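Local coordinates for MucR Phosphodiesterase (Pseudomonas aeruginosa, PDB 5M1T), which is an EAL-domain protein of the phosphodiesterase class that holds two magnesium ions and the ligand C2E in one pocket, at residues Ala66-Glu71 / Glu98-Glu103; His152-Val157 / Ala203-Ile208; Ser227-Leu232 / Leu238-Glu243. All coordinates share one frame; numbering follows the deposited sequence.

Contact 1. Residues Ala66-Glu71 / Glu98-Glu103. With C2E (9,9'-[(2R,3R,3aS,5S,7aR,9R,10R,10aS,12S,14aR)-3,5,10,12-tetrahydroxy-5,12-dioxidooctahydro-2H,7H-difuro[3,2-d:3',2'-j][1,3,7,9,2,8]tetraoxadiphosphacyclododecine-2,9-diyl]bis(2-amino-1,9-dihydro-6H-purin-6-one)), chain C.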
loop_
_atom_site.group_PDB
_atom_site.type_symbol
_atom_site.label_atom_id
_atom_site.label_comp_id
_atom_site.label_asym_id
_atom_site.label_seq_id
_atom_site.Cartn_x
_atom_site.Cartn_y
_atom_site.Cartn_z
ATOM N N ALA A 66 10.650 4.346 -18.144
ATOM C CA ALA A 66 9.508 5.135 -18.536
ATOM C C ALA A 66 9.364 6.331 -17.616
ATOM O O ALA A 66 9.400 6.177 -16.391
ATOM C CB ALA A 66 8.218 4.285 -18.482
ATOM N N LEU A 67 9.192 7.504 -18.215
ATOM C CA LEU A 67 9.124 8.768 -17.508
ATOM C C LEU A 67 7.934 9.629 -18.025
ATOM O O LEU A 67 7.827 9.962 -19.210
ATOM C CB LEU A 67 10.448 9.535 -17.681
ATOM C CG LEU A 67 11.681 8.933 -16.998
ATOM C CD1 LEU A 67 12.993 9.616 -17.437
ATOM C CD2 LEU A 67 11.522 8.992 -15.475
ATOM N N LEU A 68 7.046 9.988 -17.111
ATOM C CA LEU A 68 5.821 10.643 -17.470
ATOM C C LEU A 68 6.081 12.106 -17.802
ATOM O O LEU A 68 6.888 12.777 -17.140
ATOM C CB LEU A 68 4.825 10.520 -16.320
ATOM C CG LEU A 68 3.380 11.022 -16.525
ATOM C CD1 LEU A 68 2.681 10.208 -17.584
ATOM C CD2 LEU A 68 2.610 10.975 -15.204
ATOM N N ARG A 69 5.413 12.591 -18.847
ATOM C CA ARG A 69 5.426 14.003 -19.199
ATOM C C ARG A 69 3.981 14.493 -19.428
ATOM O O ARG A 69 3.073 13.705 -19.747
ATOM C CB ARG A 69 6.246 14.207 -20.445
ATOM C CG ARG A 69 7.702 13.762 -20.307
ATOM C CD ARG A 69 8.549 14.874 -19.703
ATOM N NE ARG A 69 9.942 14.476 -19.453
ATOM C CZ ARG A 69 10.379 13.738 -18.427
ATOM N NH1 ARG A 69 9.550 13.242 -17.534
ATOM N NH2 ARG A 69 11.667 13.477 -18.304
ATOM N N TRP A 70 3.760 15.785 -19.257
ATOM C CA TRP A 70 2.432 16.339 -19.502
ATOM C C TRP A 70 2.553 17.447 -20.556
ATOM O O TRP A 70 3.145 18.497 -20.305
ATOM C CB TRP A 70 1.841 16.811 -18.165
ATOM C CG TRP A 70 0.462 17.419 -18.202
ATOM C CD1 TRP A 70 -0.405 17.450 -19.241
ATOM C CD2 TRP A 70 -0.198 18.055 -17.104
ATOM N NE1 TRP A 70 -1.572 18.076 -18.864
ATOM C CE2 TRP A 70 -1.467 18.451 -17.550
ATOM C CE3 TRP A 70 0.167 18.315 -15.779
ATOM C CZ2 TRP A 70 -2.388 19.115 -16.719
ATOM C CZ3 TRP A 70 -0.756 18.961 -14.943
ATOM C CH2 TRP A 70 -2.014 19.357 -15.424
ATOM N N GLU A 71 2.055 17.175 -21.751
ATOM C CA GLU A 71 1.984 18.184 -22.800
ATOM C C GLU A 71 0.806 19.088 -22.523
ATOM O O GLU A 71 -0.324 18.793 -22.887
ATOM C CB GLU A 71 1.785 17.566 -24.181
ATOM C CG GLU A 71 2.870 16.608 -24.598
ATOM C CD GLU A 71 2.552 15.923 -25.918
ATOM O OE1 GLU A 71 1.335 15.757 -26.251
ATOM O OE2 GLU A 71 3.525 15.570 -26.615
ATOM N N GLU A 98 -2.147 3.443 -13.678
ATOM C CA GLU A 98 -2.747 2.434 -14.568
ATOM C C GLU A 98 -2.430 2.727 -16.010
ATOM O O GLU A 98 -2.100 1.837 -16.753
ATOM C CB GLU A 98 -4.275 2.397 -14.412
ATOM C CG GLU A 98 -4.758 1.862 -13.083
ATOM C CD GLU A 98 -4.380 0.419 -12.855
ATOM O OE1 GLU A 98 -4.147 0.103 -11.691
ATOM O OE2 GLU A 98 -4.288 -0.400 -13.811
ATOM N N TRP A 99 -2.554 3.986 -16.410
ATOM C CA TRP A 99 -2.316 4.368 -17.792
ATOM C C TRP A 99 -0.824 4.222 -18.134
ATOM O O TRP A 99 -0.458 3.691 -19.172
ATOM C CB TRP A 99 -2.804 5.787 -18.079
ATOM C CG TRP A 99 -2.497 6.134 -19.479
ATOM C CD1 TRP A 99 -3.221 5.801 -20.564
ATOM C CD2 TRP A 99 -1.323 6.790 -19.959
ATOM N NE1 TRP A 99 -2.596 6.231 -21.696
ATOM C CE2 TRP A 99 -1.434 6.859 -21.356
ATOM C CE3 TRP A 99 -0.207 7.352 -19.340
ATOM C CZ2 TRP A 99 -0.461 7.453 -22.160
ATOM C CZ3 TRP A 99 0.759 7.942 -20.122
ATOM C CH2 TRP A 99 0.635 7.980 -21.524
ATOM N N VAL A 100 0.031 4.660 -17.228
ATOM C CA VAL A 100 1.480 4.507 -17.417
ATOM C C VAL A 100 1.891 3.043 -17.589
ATOM O O VAL A 100 2.586 2.691 -18.541
ATOM C CB VAL A 100 2.239 5.137 -16.241
ATOM C CG1 VAL A 100 3.661 4.619 -16.169
ATOM C CG2 VAL A 100 2.214 6.652 -16.357
ATOM N N LEU A 101 1.445 2.188 -16.683
ATOM C CA LEU A 101 1.761 0.764 -16.735
ATOM C C LEU A 101 1.258 0.108 -18.029
ATOM O O LEU A 101 1.988 -0.642 -18.662
ATOM C CB LEU A 101 1.145 0.064 -15.525
ATOM C CG LEU A 101 1.440 -1.423 -15.313
ATOM C CD1 LEU A 101 2.922 -1.750 -15.268
ATOM C CD2 LEU A 101 0.763 -1.820 -14.016
ATOM N N ASP A 102 0.010 0.398 -18.399
ATOM C CA ASP A 102 -0.578 -0.097 -19.655
ATOM C C ASP A 102 0.249 0.275 -20.896
ATOM O O ASP A 102 0.620 -0.578 -21.652
ATOM C CB ASP A 102 -1.973 0.488 -19.846
ATOM C CG ASP A 102 -2.638 -0.016 -21.092
ATOM O OD1 ASP A 102 -2.866 -1.241 -21.176
ATOM O OD2 ASP A 102 -2.916 0.798 -22.002
ATOM N N GLU A 103 0.521 1.560 -21.061
ATOM C CA GLU A 103 1.283 2.084 -22.192
ATOM C C GLU A 103 2.726 1.582 -22.214
ATOM O O GLU A 103 3.299 1.377 -23.276
ATOM C CB GLU A 103 1.284 3.627 -22.142
ATOM C CG GLU A 103 2.139 4.302 -23.192
ATOM C CD GLU A 103 1.560 4.252 -24.610
ATOM O OE1 GLU A 103 0.451 3.719 -24.831
ATOM O OE2 GLU A 103 2.242 4.743 -25.523
HETATM P P1 C2E C . 13.498 9.225 -11.070
HETATM O O2P C2E C . 12.825 7.891 -10.902
HETATM O O1P C2E C . 14.786 9.401 -10.291
HETATM O "O5'" C2E C . 13.772 9.420 -12.629
HETATM C "C5'" C2E C . 14.997 9.943 -13.091
HETATM C "C4'" C2E C . 14.921 11.444 -13.256
HETATM O "O4'" C2E C . 16.245 11.934 -13.538
HETATM C "C3'" C2E C . 14.055 11.857 -14.435
HETATM O "O3'" C2E C . 13.447 13.113 -14.137
HETATM C "C2'" C2E C . 15.042 12.047 -15.566
HETATM O "O2'" C2E C . 14.583 12.954 -16.569
HETATM C "C1'" C2E C . 16.211 12.631 -14.785
HETATM N N9 C2E C . 17.506 12.475 -15.445
HETATM C C8 C2E C . 17.961 11.389 -16.091
HETATM N N7 C2E C . 19.208 11.617 -16.560
HETATM C C5 C2E C . 19.558 12.858 -16.197
HETATM C C6 C2E C . 20.736 13.715 -16.368
HETATM O O6 C2E C . 21.739 13.285 -16.980
HETATM N N1 C2E C . 20.684 14.947 -15.837
HETATM C C2 C2E C . 19.600 15.409 -15.173
HETATM N N2 C2E C . 19.604 16.663 -14.665
HETATM N N3 C2E C . 18.494 14.670 -14.973
HETATM C C4 C2E C . 18.427 13.419 -15.465
HETATM P P11 C2E C . 11.880 13.348 -14.410
HETATM O O21 C2E C . 11.524 12.718 -15.747
HETATM O O11 C2E C . 11.615 14.816 -14.439
HETATM O O5A C2E C . 11.085 12.602 -13.240
HETATM C C5A C2E C . 11.317 13.008 -11.888
HETATM C C4A C2E C . 10.729 11.985 -10.941
HETATM O O4A C2E C . 9.333 11.825 -11.175
HETATM C C3A C2E C . 11.280 10.600 -11.157
HETATM O O3A C2E C . 12.546 10.417 -10.548
HETATM C C2A C2E C . 10.213 9.724 -10.553
HETATM O O2A C2E C . 10.319 9.673 -9.138
HETATM C C1A C2E C . 8.950 10.475 -10.894
HETATM N N91 C2E C . 8.273 9.844 -12.063
HETATM C C81 C2E C . 8.505 10.032 -13.379
HETATM N N71 C2E C . 7.645 9.291 -14.130
HETATM C C51 C2E C . 6.858 8.623 -13.269
HETATM C C61 C2E C . 5.747 7.660 -13.367
HETATM O O61 C2E C . 5.342 7.275 -14.485
HETATM N N11 C2E C . 5.203 7.209 -12.223
HETATM C C21 C2E C . 5.652 7.608 -11.012
HETATM N N21 C2E C . 5.071 7.123 -9.901
HETATM N N31 C2E C . 6.665 8.484 -10.841
HETATM C C41 C2E C . 7.283 8.991 -11.923
#

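Contact 2. Residues His152-Val157 / Ala203-Ile208. With MG (magnesium ion), chain D.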
loop_
_atom_site.group_PDB
_atom_site.type_symbol
_atom_site.label_atom_id
_atom_site.label_comp_id
_atom_site.label_asym_id
_atom_site.label_seq_id
_atom_site.Cartn_x
_atom_site.Cartn_y
_atom_site.Cartn_z
ATOM N N HIS A 152 10.396 -8.825 -18.574
ATOM C CA HIS A 152 10.696 -7.617 -19.348
ATOM C C HIS A 152 10.187 -6.321 -18.709
ATOM O O HIS A 152 10.334 -5.234 -19.282
ATOM C CB HIS A 152 10.177 -7.769 -20.759
ATOM C CG HIS A 152 10.987 -8.724 -21.579
ATOM N ND1 HIS A 152 12.333 -8.533 -21.821
ATOM C CD2 HIS A 152 10.658 -9.884 -22.184
ATOM C CE1 HIS A 152 12.800 -9.536 -22.540
ATOM N NE2 HIS A 152 11.803 -10.368 -22.777
ATOM N N LEU A 153 9.626 -6.440 -17.509
ATOM C CA LEU A 153 9.145 -5.314 -16.748
ATOM C C LEU A 153 9.968 -5.160 -15.467
ATOM O O LEU A 153 10.229 -6.133 -14.764
ATOM C CB LEU A 153 7.692 -5.514 -16.383
ATOM C CG LEU A 153 7.098 -4.451 -15.453
ATOM C CD1 LEU A 153 6.966 -3.099 -16.143
ATOM C CD2 LEU A 153 5.748 -4.923 -14.963
ATOM N N ILE A 154 10.359 -3.931 -15.163
ATOM C CA ILE A 154 11.093 -3.625 -13.946
ATOM C C ILE A 154 10.257 -2.614 -13.191
ATOM O O ILE A 154 9.732 -1.656 -13.793
ATOM C CB ILE A 154 12.495 -3.026 -14.254
ATOM C CG1 ILE A 154 13.446 -4.115 -14.727
ATOM C CG2 ILE A 154 13.082 -2.301 -13.038
ATOM C CD1 ILE A 154 14.752 -3.598 -15.326
ATOM N N LEU A 155 10.082 -2.828 -11.892
ATOM C CA LEU A 155 9.366 -1.888 -11.083
ATOM C C LEU A 155 10.354 -1.233 -10.107
ATOM O O LEU A 155 11.115 -1.936 -9.392
ATOM C CB LEU A 155 8.230 -2.576 -10.370
ATOM C CG LEU A 155 7.100 -3.045 -11.291
ATOM C CD1 LEU A 155 6.155 -3.949 -10.540
ATOM C CD2 LEU A 155 6.295 -1.901 -11.904
ATOM N N GLU A 156 10.356 0.107 -10.111
ATOM C CA GLU A 156 11.241 0.897 -9.255
ATOM C C GLU A 156 10.510 1.513 -8.033
ATOM O O GLU A 156 9.584 2.293 -8.189
ATOM C CB GLU A 156 11.895 2.014 -10.080
ATOM C CG GLU A 156 12.738 1.527 -11.265
ATOM C CD GLU A 156 13.563 2.624 -11.942
ATOM O OE1 GLU A 156 13.546 3.792 -11.456
ATOM O OE2 GLU A 156 14.235 2.302 -12.968
ATOM N N VAL A 157 10.944 1.147 -6.840
ATOM C CA VAL A 157 10.428 1.696 -5.602
ATOM C C VAL A 157 11.616 2.367 -4.913
ATOM O O VAL A 157 12.761 1.861 -4.955
ATOM C CB VAL A 157 9.852 0.581 -4.699
ATOM C CG1 VAL A 157 9.191 1.159 -3.468
ATOM C CG2 VAL A 157 8.800 -0.212 -5.454
ATOM N N ALA A 203 15.275 -7.656 -4.569
ATOM C CA ALA A 203 15.647 -6.651 -5.512
ATOM C C ALA A 203 16.682 -7.250 -6.420
ATOM O O ALA A 203 17.322 -8.210 -6.076
ATOM C CB ALA A 203 16.212 -5.435 -4.798
ATOM N N SER A 204 16.816 -6.674 -7.595
ATOM C CA SER A 204 17.759 -7.111 -8.593
ATOM C C SER A 204 18.758 -6.037 -8.865
ATOM O O SER A 204 19.825 -6.317 -9.338
ATOM C CB SER A 204 17.021 -7.405 -9.899
ATOM O OG SER A 204 16.526 -8.709 -9.844
ATOM N N GLU A 205 18.384 -4.786 -8.598
ATOM C CA GLU A 205 19.287 -3.656 -8.847
ATOM C C GLU A 205 19.078 -2.491 -7.872
ATOM O O GLU A 205 17.980 -2.288 -7.357
ATOM C CB GLU A 205 19.169 -3.175 -10.303
ATOM C CG GLU A 205 17.872 -2.517 -10.630
ATOM C CD GLU A 205 17.786 -1.874 -12.029
ATOM O OE1 GLU A 205 18.329 -2.423 -13.041
ATOM O OE2 GLU A 205 17.117 -0.799 -12.099
ATOM N N LEU A 206 20.166 -1.772 -7.603
ATOM C CA LEU A 206 20.086 -0.485 -6.973
ATOM C C LEU A 206 20.412 0.584 -7.992
ATOM O O LEU A 206 21.304 0.394 -8.831
ATOM C CB LEU A 206 21.043 -0.378 -5.808
ATOM C CG LEU A 206 21.090 -1.505 -4.787
ATOM C CD1 LEU A 206 22.178 -1.142 -3.805
ATOM C CD2 LEU A 206 19.754 -1.702 -4.069
ATOM N N LYS A 207 19.699 1.715 -7.884
ATOM C CA LYS A 207 19.953 2.890 -8.738
ATOM C C LYS A 207 20.500 4.042 -7.895
ATOM O O LYS A 207 19.772 4.657 -7.112
ATOM C CB LYS A 207 18.703 3.350 -9.469
ATOM C CG LYS A 207 17.975 2.228 -10.163
ATOM C CD LYS A 207 16.922 2.734 -11.120
ATOM C CE LYS A 207 17.481 3.002 -12.509
ATOM N NZ LYS A 207 16.487 3.815 -13.326
ATOM N N ILE A 208 21.771 4.362 -8.100
ATOM C CA ILE A 208 22.375 5.447 -7.358
ATOM C C ILE A 208 21.690 6.773 -7.690
ATOM O O ILE A 208 21.530 7.099 -8.883
ATOM C CB ILE A 208 23.870 5.608 -7.670
ATOM C CG1 ILE A 208 24.628 4.307 -7.400
ATOM C CG2 ILE A 208 24.414 6.730 -6.819
ATOM C CD1 ILE A 208 25.960 4.249 -8.099
HETATM MG MG MG D . 13.134 5.862 -11.285
HETATM O O HOH W 1 15.547 0.291 -13.823
HETATM O O HOH W 2 15.091 6.444 -12.004
#

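Contact 3. Residues Ser227-Leu232 / Leu238-Glu243. With MG (magnesium ion), chain E; C2E (9,9'-[(2R,3R,3aS,5S,7aR,9R,10R,10aS,12S,14aR)-3,5,10,12-tetrahydroxy-5,12-dioxidooctahydro-2H,7H-difuro[3,2-d:3',2'-j][1,3,7,9,2,8]tetraoxadiphosphacyclododecine-2,9-diyl]bis(2-amino-1,9-dihydro-6H-purin-6-one)), chain C.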
loop_
_atom_site.group_PDB
_atom_site.type_symbol
_atom_site.label_atom_id
_atom_site.label_comp_id
_atom_site.label_asym_id
_atom_site.label_seq_id
_atom_site.Cartn_x
_atom_site.Cartn_y
_atom_site.Cartn_z
ATOM N N SER A 227 31.102 4.964 -4.230
ATOM C CA SER A 227 31.892 3.757 -4.197
ATOM C C SER A 227 31.291 2.741 -3.260
ATOM O O SER A 227 31.283 1.557 -3.557
ATOM C CB SER A 227 33.322 4.088 -3.758
ATOM O OG SER A 227 33.905 4.967 -4.732
ATOM N N ALA A 228 30.788 3.204 -2.117
ATOM C CA ALA A 228 30.157 2.319 -1.154
ATOM C C ALA A 228 28.901 1.650 -1.761
ATOM O O ALA A 228 28.680 0.461 -1.555
ATOM C CB ALA A 228 29.801 3.082 0.092
ATOM N N ILE A 229 28.093 2.415 -2.503
ATOM C CA ILE A 229 26.872 1.850 -3.121
ATOM C C ILE A 229 27.250 0.728 -4.113
ATOM O O ILE A 229 26.676 -0.367 -4.101
ATOM C CB ILE A 229 26.033 2.954 -3.816
ATOM C CG1 ILE A 229 25.446 3.888 -2.752
ATOM C CG2 ILE A 229 24.891 2.332 -4.621
ATOM C CD1 ILE A 229 24.830 5.168 -3.247
ATOM N N VAL A 230 28.261 0.996 -4.949
ATOM C CA VAL A 230 28.764 0.003 -5.881
ATOM C C VAL A 230 29.204 -1.237 -5.113
ATOM O O VAL A 230 28.923 -2.347 -5.497
ATOM C CB VAL A 230 29.911 0.581 -6.721
ATOM C CG1 VAL A 230 30.616 -0.499 -7.537
ATOM C CG2 VAL A 230 29.387 1.650 -7.654
ATOM N N ALA A 231 29.871 -1.056 -4.005
ATOM C CA ALA A 231 30.336 -2.203 -3.221
ATOM C C ALA A 231 29.174 -2.972 -2.571
ATOM O O ALA A 231 29.231 -4.179 -2.422
ATOM C CB ALA A 231 31.337 -1.741 -2.185
ATOM N N LEU A 232 28.122 -2.270 -2.169
ATOM C CA LEU A 232 26.925 -2.948 -1.709
ATOM C C LEU A 232 26.332 -3.861 -2.799
ATOM O O LEU A 232 25.953 -5.015 -2.518
ATOM C CB LEU A 232 25.875 -1.938 -1.239
ATOM C CG LEU A 232 26.037 -1.324 0.157
ATOM C CD1 LEU A 232 24.770 -0.549 0.478
ATOM C CD2 LEU A 232 26.272 -2.393 1.210
ATOM N N LEU A 238 23.637 -7.343 -6.398
ATOM C CA LEU A 238 22.681 -6.507 -7.065
ATOM C C LEU A 238 23.410 -5.727 -8.164
ATOM O O LEU A 238 24.519 -5.198 -7.942
ATOM C CB LEU A 238 22.042 -5.548 -6.060
ATOM C CG LEU A 238 21.319 -6.220 -4.908
ATOM C CD1 LEU A 238 21.037 -5.226 -3.802
ATOM C CD2 LEU A 238 20.036 -6.908 -5.360
ATOM N N LYS A 239 22.802 -5.669 -9.341
ATOM C CA LYS A 239 23.302 -4.796 -10.374
ATOM C C LYS A 239 23.215 -3.348 -9.882
ATOM O O LYS A 239 22.245 -2.971 -9.206
ATOM C CB LYS A 239 22.473 -4.938 -11.664
ATOM C CG LYS A 239 22.512 -6.303 -12.326
ATOM C CD LYS A 239 23.934 -6.678 -12.686
ATOM C CE LYS A 239 24.012 -7.767 -13.760
ATOM N NZ LYS A 239 25.402 -8.350 -13.748
ATOM N N ILE A 240 24.204 -2.543 -10.254
ATOM C CA ILE A 240 24.193 -1.118 -9.944
ATOM C C ILE A 240 23.989 -0.230 -11.201
ATOM O O ILE A 240 24.688 -0.386 -12.206
ATOM C CB ILE A 240 25.511 -0.719 -9.259
ATOM C CG1 ILE A 240 25.678 -1.504 -7.972
ATOM C CG2 ILE A 240 25.539 0.767 -8.947
ATOM C CD1 ILE A 240 24.529 -1.318 -7.007
ATOM N N VAL A 241 23.020 0.679 -11.130
ATOM C CA VAL A 241 22.795 1.631 -12.191
ATOM C C VAL A 241 23.207 2.998 -11.684
ATOM O O VAL A 241 22.725 3.460 -10.613
ATOM C CB VAL A 241 21.305 1.689 -12.594
ATOM C CG1 VAL A 241 21.110 2.625 -13.780
ATOM C CG2 VAL A 241 20.762 0.320 -12.947
ATOM N N ALA A 242 24.064 3.674 -12.441
ATOM C CA ALA A 242 24.364 5.065 -12.124
ATOM C C ALA A 242 23.441 5.932 -12.942
ATOM O O ALA A 242 23.341 5.763 -14.150
ATOM C CB ALA A 242 25.801 5.421 -12.415
ATOM N N GLU A 243 22.792 6.873 -12.287
ATOM C CA GLU A 243 21.776 7.722 -12.911
ATOM C C GLU A 243 22.242 9.181 -12.887
ATOM O O GLU A 243 22.920 9.596 -11.972
ATOM C CB GLU A 243 20.440 7.477 -12.180
ATOM C CG GLU A 243 19.412 8.559 -12.257
ATOM C CD GLU A 243 18.253 8.296 -11.296
ATOM O OE1 GLU A 243 18.125 9.048 -10.262
ATOM O OE2 GLU A 243 17.519 7.318 -11.571
HETATM MG MG MG E . 16.231 7.645 -9.442
HETATM P P1 C2E C . 13.498 9.225 -11.070
HETATM O O2P C2E C . 12.825 7.891 -10.902
HETATM O O1P C2E C . 14.786 9.401 -10.291
HETATM O "O5'" C2E C . 13.772 9.420 -12.629
HETATM C "C5'" C2E C . 14.997 9.943 -13.091
HETATM C "C4'" C2E C . 14.921 11.444 -13.256
HETATM O "O4'" C2E C . 16.245 11.934 -13.538
HETATM C "C3'" C2E C . 14.055 11.857 -14.435
HETATM O "O3'" C2E C . 13.447 13.113 -14.137
HETATM C "C2'" C2E C . 15.042 12.047 -15.566
HETATM O "O2'" C2E C . 14.583 12.954 -16.569
HETATM C "C1'" C2E C . 16.211 12.631 -14.785
HETATM N N9 C2E C . 17.506 12.475 -15.445
HETATM C C8 C2E C . 17.961 11.389 -16.091
HETATM N N7 C2E C . 19.208 11.617 -16.560
HETATM C C5 C2E C . 19.558 12.858 -16.197
HETATM C C6 C2E C . 20.736 13.715 -16.368
HETATM O O6 C2E C . 21.739 13.285 -16.980
HETATM N N1 C2E C . 20.684 14.947 -15.837
HETATM C C2 C2E C . 19.600 15.409 -15.173
HETATM N N2 C2E C . 19.604 16.663 -14.665
HETATM N N3 C2E C . 18.494 14.670 -14.973
HETATM C C4 C2E C . 18.427 13.419 -15.465
HETATM P P11 C2E C . 11.880 13.348 -14.410
HETATM O O21 C2E C . 11.524 12.718 -15.747
HETATM O O11 C2E C . 11.615 14.816 -14.439
HETATM O O5A C2E C . 11.085 12.602 -13.240
HETATM C C5A C2E C . 11.317 13.008 -11.888
HETATM C C4A C2E C . 10.729 11.985 -10.941
HETATM O O4A C2E C . 9.333 11.825 -11.175
HETATM C C3A C2E C . 11.280 10.600 -11.157
HETATM O O3A C2E C . 12.546 10.417 -10.548
HETATM C C2A C2E C . 10.213 9.724 -10.553
HETATM O O2A C2E C . 10.319 9.673 -9.138
HETATM C C1A C2E C . 8.950 10.475 -10.894
HETATM N N91 C2E C . 8.273 9.844 -12.063
HETATM C C81 C2E C . 8.505 10.032 -13.379
HETATM N N71 C2E C . 7.645 9.291 -14.130
HETATM C C51 C2E C . 6.858 8.623 -13.269
HETATM C C61 C2E C . 5.747 7.660 -13.367
HETATM O O61 C2E C . 5.342 7.275 -14.485
HETATM N N11 C2E C . 5.203 7.209 -12.223
HETATM C C21 C2E C . 5.652 7.608 -11.012
HETATM N N21 C2E C . 5.071 7.123 -9.901
HETATM N N31 C2E C . 6.665 8.484 -10.841
HETATM C C41 C2E C . 7.283 8.991 -11.923
HETATM O O HOH W 3 16.851 9.563 -8.528
#

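Contact 1. Residues Ala66-Glu71 / Glu98-Glu103
Leu68 on strand 61-72 meets Val100 and Trp99 on helix 93-113. Its side chain starts at the ligand and ends at the helix. Leu68 CB lies beside the purine of C2E, 3.8 Å from C2E O61. CG stands opposite the backbone N (chi1 -174°), and this turns the branched end toward the helix. CD1 makes the contact there. Leu68 CD1 sits 3.8 Å from Val100 CG2, and it meets the edge of the Trp99 ring, near the ring plane, at 3.9 Å from Trp99 CZ3. Glu103 CB lies over the rim of one face of that indole, one turn along the helix. No hydrogen bond joins the two segments; the touch is wholly apolar.

Polar contacts run to C2E instead. The backbone N of Leu68 donates an almost straight bond (177°) to C2E N71 over 3.1 Å. Val100 approaches the same purine with CG1, which is 3.6 Å from C2E O61. Arg69 reaches the phosphate. NH1 and NH2 both bond to the one oxygen C2E O21, which lies at the edge of the guanidinium near its plane. Arg69 NH1 also donates to Leu68 O, at 2.7 Å, from 49° above the carbonyl plane. These bonds fix the rotation of the guanidinium.

Leu67 lines the ligand with its methyls, and Pro270 packs on both Leu67 and Arg69. The arrangement belongs to the C2E pocket of an EAL domain, whose fold is a modified TIM barrel with its first strand antiparallel to the second.

Contact 2. Residues His152-Val157 / Ala203-Ile208
Lys207 bends at its third torsion (chi3 88°), while Glu156 runs extended beyond CG; the two side chains cross at about a right angle and meet at their charged ends. Both belong to parallel strands of the EAL-domain barrel, a variant of the TIM barrel. Strand 182-188 runs between them, and Ser184 on it touches both side chains. The axes of the short segments therefore stay 9.2 Å apart, with 53° between their directions. Contact is made by side chains pointing at each other across the barrel interior, not by backbone pairing.

The main link is a salt bridge. Lys207 NZ donates to Glu156 OE2 over 2.7 Å. It comes in on the syn side of that oxygen, 26° out of the carboxylate plane. The aliphatic part follows closely, with Lys207 CD 3.3 Å from Glu156 OE2. Glu65 and Gln263 also bond to the ammonium group, so three side chains hold it.

The two carboxylate oxygens of Glu156 have separate duties. OE2 takes the lysine, and Glu156 OE1 binds a magnesium ion at 2.1 Å. Glu65, Asn124 and Asp186 bind the same ion. Lys207 thus sits in the second shell, bonded to two metal-binding carboxylates, and is likely to steady them.

Glu205 brings a second carboxylate close by. Glu205 OE2 is 4.3 Å from Glu156 OE2; two like charges this close would probably repel, and the water and the nearby lysines are likely to ease this. Ser184 bonds to Glu205 OE2, and Lys53 forms a salt bridge with Glu205 OE1. Ile154 flanks the group with CD1. Water 1 sits between the carboxylates and donates to both, at 2.5 Å from Glu156 OE2 and 2.6 Å from Glu205 OE2.

Contact 3. Residues Ser227-Leu232 / Leu238-Glu243
Ile240 points from strand 239-243 at helix 220-236 and lies against Val230 and Ile229. The side chains of Val230 and Ile240 approach at a slant. Their CG2 methyls meet at 4.2 Å. The other branch of Ile240 passes under the helix backbone. Ile240 CG1 comes 4.0 Å from Val230 CA. From there the second torsion (chi2 -57°) folds Ile240 CD1 in under the helix, to 3.7 Å from Ile229 O. The end of the Ile229 side chain leads away from the strand; its CG2 is a looser neighbour, with Ile229 CG2 4.4 Å from Ile240 CD1. The helix thus offers Ile240 backbone as well as side chain.

This is the helix-on-strand layering of a TIM-type barrel, here in its EAL variant. A helix on the outside packs on the strand that follows it in the chain. Side chains alternate along the strand: Ile240 faces the helix, while Val241 turns to the other side.

Glu243 also turns away from the helix and serves the metal site. CG is placed anti to the backbone N (chi1 157°), and the extended chain carries the carboxylate to a magnesium ion. Both oxygens bind it: Glu243 OE1 and OE2 are each 2.5 Å from the metal. C2E O1P is 2.4 Å from the same magnesium, and water 3 is 2.2 Å from it. The ion therefore bridges Glu243 and a phosphate of C2E. Asp186 and Asp187 bind it too.

Overall arrangement
From the N terminus, contact 1 comes first and closes a loop of 26 residues between strand 61-72 and helix 93-113. Contact 2 follows, with 45 residues between strands 153-158 and 205-208. Contact 3 closes the shortest loop, five residues between helix 220-236 and strand 239-243. The three run in series; none nests or crosses. All reach one sheet. Contacts 1 and 2 touch through Leu101 and Leu153. Contacts 2 and 3 join more closely, because strands 205-208 and 239-243 are neighbours. Contacts 1 and 3 lie on opposite sides of the chain's centre, about 27 Å apart between centres, yet both touch C2E.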